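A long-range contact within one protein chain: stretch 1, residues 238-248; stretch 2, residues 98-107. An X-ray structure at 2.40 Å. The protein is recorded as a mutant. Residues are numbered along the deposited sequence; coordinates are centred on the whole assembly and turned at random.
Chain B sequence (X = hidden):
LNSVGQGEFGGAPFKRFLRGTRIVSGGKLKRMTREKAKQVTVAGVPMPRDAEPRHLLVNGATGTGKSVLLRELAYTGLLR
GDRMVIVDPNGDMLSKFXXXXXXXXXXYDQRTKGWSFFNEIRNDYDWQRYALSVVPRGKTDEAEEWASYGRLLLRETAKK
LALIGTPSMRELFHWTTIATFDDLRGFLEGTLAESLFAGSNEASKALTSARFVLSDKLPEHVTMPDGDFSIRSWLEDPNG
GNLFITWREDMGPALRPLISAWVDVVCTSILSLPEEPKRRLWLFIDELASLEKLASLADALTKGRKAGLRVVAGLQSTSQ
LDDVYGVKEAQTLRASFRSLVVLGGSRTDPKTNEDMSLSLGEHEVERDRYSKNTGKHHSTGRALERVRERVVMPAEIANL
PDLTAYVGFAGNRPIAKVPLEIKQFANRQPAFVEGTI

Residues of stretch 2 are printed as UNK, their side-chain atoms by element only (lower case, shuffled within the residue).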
# COMPACT_ATOMS: atom_id res chain seq x y z
N PRO B 238 -29.83 -40.79 -4.85
CA PRO B 238 -30.97 -40.16 -5.53
C PRO B 238 -32.13 -39.91 -4.57
O PRO B 238 -32.80 -38.88 -4.64
CB PRO B 238 -31.34 -41.17 -6.61
CG PRO B 238 -30.06 -41.93 -6.83
CD PRO B 238 -29.56 -42.11 -5.43
N ASN B 239 -32.36 -40.88 -3.69
CA ASN B 239 -33.44 -40.78 -2.71
C ASN B 239 -33.03 -40.02 -1.46
O ASN B 239 -33.81 -39.92 -0.51
CB ASN B 239 -33.93 -42.18 -2.33
CG ASN B 239 -34.39 -42.96 -3.54
OD1 ASN B 239 -35.23 -42.49 -4.32
ND2 ASN B 239 -33.84 -44.17 -3.70
N GLY B 240 -31.80 -39.51 -1.46
CA GLY B 240 -31.35 -38.73 -0.32
C GLY B 240 -32.25 -37.51 -0.26
O GLY B 240 -32.84 -37.10 -1.28
N GLY B 241 -32.40 -36.91 0.92
CA GLY B 241 -33.26 -35.75 1.01
C GLY B 241 -32.49 -34.46 0.84
O GLY B 241 -31.70 -34.30 -0.09
N ASN B 242 -32.73 -33.53 1.76
CA ASN B 242 -32.05 -32.25 1.77
C ASN B 242 -31.18 -32.22 3.02
O ASN B 242 -31.45 -32.93 3.98
CB ASN B 242 -33.07 -31.12 1.80
CG ASN B 242 -33.99 -31.13 0.60
OD1 ASN B 242 -33.55 -31.38 -0.53
ND2 ASN B 242 -35.27 -30.84 0.83
N LEU B 243 -30.14 -31.40 3.00
CA LEU B 243 -29.23 -31.30 4.13
C LEU B 243 -29.31 -29.92 4.79
O LEU B 243 -29.16 -28.91 4.12
CB LEU B 243 -27.80 -31.56 3.67
CG LEU B 243 -26.79 -32.10 4.68
CD1 LEU B 243 -25.42 -32.09 4.05
CD2 LEU B 243 -26.79 -31.28 5.94
N PHE B 244 -29.57 -29.89 6.09
CA PHE B 244 -29.64 -28.63 6.81
C PHE B 244 -28.48 -28.54 7.77
O PHE B 244 -28.38 -29.34 8.70
CB PHE B 244 -30.91 -28.51 7.63
CG PHE B 244 -32.15 -28.49 6.82
CD1 PHE B 244 -32.67 -29.66 6.29
CD2 PHE B 244 -32.82 -27.29 6.59
CE1 PHE B 244 -33.85 -29.65 5.54
CE2 PHE B 244 -33.99 -27.26 5.84
CZ PHE B 244 -34.51 -28.45 5.32
N ILE B 245 -27.59 -27.57 7.53
CA ILE B 245 -26.44 -27.34 8.40
C ILE B 245 -26.87 -26.22 9.33
O ILE B 245 -26.88 -25.05 8.96
CB ILE B 245 -25.20 -26.91 7.60
CG1 ILE B 245 -24.76 -28.07 6.70
CG2 ILE B 245 -24.07 -26.50 8.54
CD1 ILE B 245 -23.62 -27.73 5.77
N THR B 246 -27.24 -26.60 10.55
CA THR B 246 -27.72 -25.64 11.53
C THR B 246 -26.75 -25.44 12.68
O THR B 246 -25.77 -26.17 12.82
CB THR B 246 -29.05 -26.13 12.13
OG1 THR B 246 -28.81 -27.33 12.87
CG2 THR B 246 -30.08 -26.41 11.02
N TRP B 247 -27.05 -24.43 13.50
CA TRP B 247 -26.25 -24.12 14.68
C TRP B 247 -26.94 -22.97 15.41
O TRP B 247 -27.58 -22.14 14.78
CB TRP B 247 -24.82 -23.73 14.27
CG TRP B 247 -24.71 -22.39 13.60
CD1 TRP B 247 -24.49 -21.18 14.21
CD2 TRP B 247 -24.84 -22.12 12.20
NE1 TRP B 247 -24.48 -20.18 13.27
CE2 TRP B 247 -24.69 -20.73 12.03
CE3 TRP B 247 -25.07 -22.91 11.07
CZ2 TRP B 247 -24.76 -20.11 10.78
CZ3 TRP B 247 -25.14 -22.30 9.83
CH2 TRP B 247 -24.99 -20.91 9.70
N ARG B 248 -26.84 -22.95 16.73
CA ARG B 248 -27.44 -21.86 17.49
C ARG B 248 -26.43 -20.74 17.40
O ARG B 248 -25.24 -20.94 17.62
CB ARG B 248 -27.71 -22.30 18.94
CG ARG B 248 -29.14 -22.83 19.13
CD ARG B 248 -29.35 -23.57 20.44
NE ARG B 248 -28.54 -23.05 21.54
CZ ARG B 248 -28.67 -21.85 22.11
NH1 ARG B 248 -29.61 -21.00 21.69
NH2 ARG B 248 -27.87 -21.50 23.11
N UNK B 98 -38.12 -28.77 6.85
CA UNK B 98 -37.56 -30.07 7.17
C UNK B 98 -38.54 -31.23 7.16
O UNK B 98 -39.50 -31.25 7.93
N UNK B 99 -38.29 -32.20 6.29
CA UNK B 99 -39.12 -33.39 6.19
C UNK B 99 -38.43 -34.54 6.92
O UNK B 99 -37.30 -34.40 7.38
c UNK B 99 -37.87 -33.38 1.01
c UNK B 99 -40.09 -32.69 3.94
n UNK B 99 -38.52 -33.00 -0.08
n UNK B 99 -38.46 -33.33 2.20
n UNK B 99 -36.62 -33.82 0.90
c UNK B 99 -39.37 -33.77 4.73
c UNK B 99 -39.83 -32.88 2.45
N UNK B 100 -39.12 -35.67 6.99
CA UNK B 100 -38.60 -36.83 7.70
C UNK B 100 -37.33 -37.46 7.14
O UNK B 100 -36.43 -37.85 7.90
o UNK B 100 -38.82 -39.72 9.02
c UNK B 100 -39.71 -37.88 7.79
o UNK B 100 -40.28 -38.41 10.04
c UNK B 100 -39.60 -38.74 9.04
N UNK B 101 -37.24 -37.55 5.82
CA UNK B 101 -36.08 -38.15 5.16
C UNK B 101 -34.87 -37.22 5.05
O UNK B 101 -33.84 -37.60 4.49
c UNK B 101 -36.09 -38.31 0.76
c UNK B 101 -36.47 -38.61 3.75
n UNK B 101 -36.32 -38.64 -0.67
c UNK B 101 -37.38 -37.95 1.48
c UNK B 101 -37.10 -37.50 2.90
N UNK B 102 -35.00 -36.00 5.58
CA UNK B 102 -33.91 -35.04 5.50
C UNK B 102 -32.83 -35.22 6.56
O UNK B 102 -33.06 -35.81 7.61
c UNK B 102 -34.46 -33.62 5.52
c UNK B 102 -35.34 -33.32 4.32
o UNK B 102 -36.31 -32.55 4.45
o UNK B 102 -35.04 -33.85 3.22
N UNK B 103 -31.65 -34.68 6.24
CA UNK B 103 -30.46 -34.76 7.09
C UNK B 103 -30.17 -33.48 7.88
O UNK B 103 -30.51 -32.38 7.44
c UNK B 103 -29.47 -36.25 5.32
c UNK B 103 -29.73 -37.53 6.08
c UNK B 103 -29.22 -35.05 6.23
c UNK B 103 -28.03 -35.33 7.11
N UNK B 104 -29.55 -33.64 9.04
CA UNK B 104 -29.16 -32.52 9.88
C UNK B 104 -27.71 -32.70 10.32
O UNK B 104 -27.30 -33.80 10.70
c UNK B 104 -31.45 -32.06 10.84
c UNK B 104 -32.35 -31.95 12.07
c UNK B 104 -29.43 -31.33 12.07
c UNK B 104 -30.01 -32.40 11.18
N UNK B 105 -26.93 -31.63 10.22
CA UNK B 105 -25.55 -31.65 10.66
C UNK B 105 -25.42 -30.48 11.61
O UNK B 105 -25.45 -29.32 11.21
c UNK B 105 -24.29 -32.78 8.73
c UNK B 105 -23.82 -33.87 9.69
c UNK B 105 -23.22 -32.51 7.69
c UNK B 105 -24.58 -31.49 9.49
N UNK B 106 -25.31 -30.81 12.89
CA UNK B 106 -25.19 -29.84 13.96
C UNK B 106 -24.71 -30.68 15.14
O UNK B 106 -25.48 -31.48 15.67
c UNK B 106 -26.52 -28.24 15.41
n UNK B 106 -27.45 -27.30 15.39
o UNK B 106 -25.66 -28.32 16.29
c UNK B 106 -26.57 -29.26 14.29
N UNK B 107 -23.44 -30.52 15.55
CA UNK B 107 -22.88 -31.29 16.66
C UNK B 107 -23.66 -31.31 17.98
O UNK B 107 -23.52 -32.25 18.77
c UNK B 107 -21.61 -29.31 16.31
c UNK B 107 -21.47 -30.70 16.82
c UNK B 107 -22.48 -29.49 15.09
O HOH W 1 -25.39 -25.55 17.58

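Position 98 has no side-chain atoms. Its CA lies 3.9 Å from F244 CZ. It is G98.

Position 99 carries three carbons, a nitrogen, then a carbon bearing two more nitrogens. One terminal nitrogen lies 3.3 Å from N242 ND2, which lies over one face of the guanidinium. The residue is R99, and that nitrogen is NH2. Both atoms are donors, so no hydrogen bond forms.

Position 100 has two carbons, the second carrying two oxygens. It touches nothing on stretch 1. The atoms fit D100.

Position 101 has four carbons in a row ending in nitrogen. The nitrogen lies 2.8 Å from N239 O. It is K101, and NZ donates a hydrogen bond to that carbonyl.

Position 102 has two carbons, the second with two oxygens. One oxygen accepts a hydrogen bond from N242 N at 2.8 Å. The residue is D102, and that oxygen is OD1. R99 NH2 also reaches D102 OD1, at 2.8 Å, in a salt bridge, while R99 N donates to D102 OD2 at 2.7 Å. These R99 bonds span the type I turn from R99 to D102. An ideal CB on G241 would lie 2.3 Å from D102 OD1, a clash; glycine leaves that space free.

Position 103 has four carbons, forked at the first, with one arm two carbons long. Its CB is 4.1 Å from L243 CG. It is I103.

Position 104 has the same pattern. One of its carbons comes 4.1 Å from T246 OG1. It is I104, and its side chain shares a sheet face with F244.

Position 105 has four carbons, forked at the second. The fork carbon lies 4.0 Å from L243 CD2. It is L105.

Position 106 has two carbons, the second with one oxygen and one nitrogen. The nitrogen lies 2.9 Å from T246 OG1. It is N106, whose ND2 donates to that hydroxyl oxygen.

Position 107 has three carbons closing a ring onto the backbone nitrogen. It makes no contact with stretch 1. It is P107.

The contact is a parallel strand pairing. I103 N donates to N242 O (2.9 Å), F244 N to I103 O (3.0 Å) and L105 N to F244 O (3.1 Å). A weak bond from T246 N to L105 O (3.3 Å) follows. L243, I245, I103 and L105 pack on one sheet face. Polar side chains secure both ends: K101 and D102 before the strand, N106 after it.

Stretch 2 (98-107) GRDKDIILNP
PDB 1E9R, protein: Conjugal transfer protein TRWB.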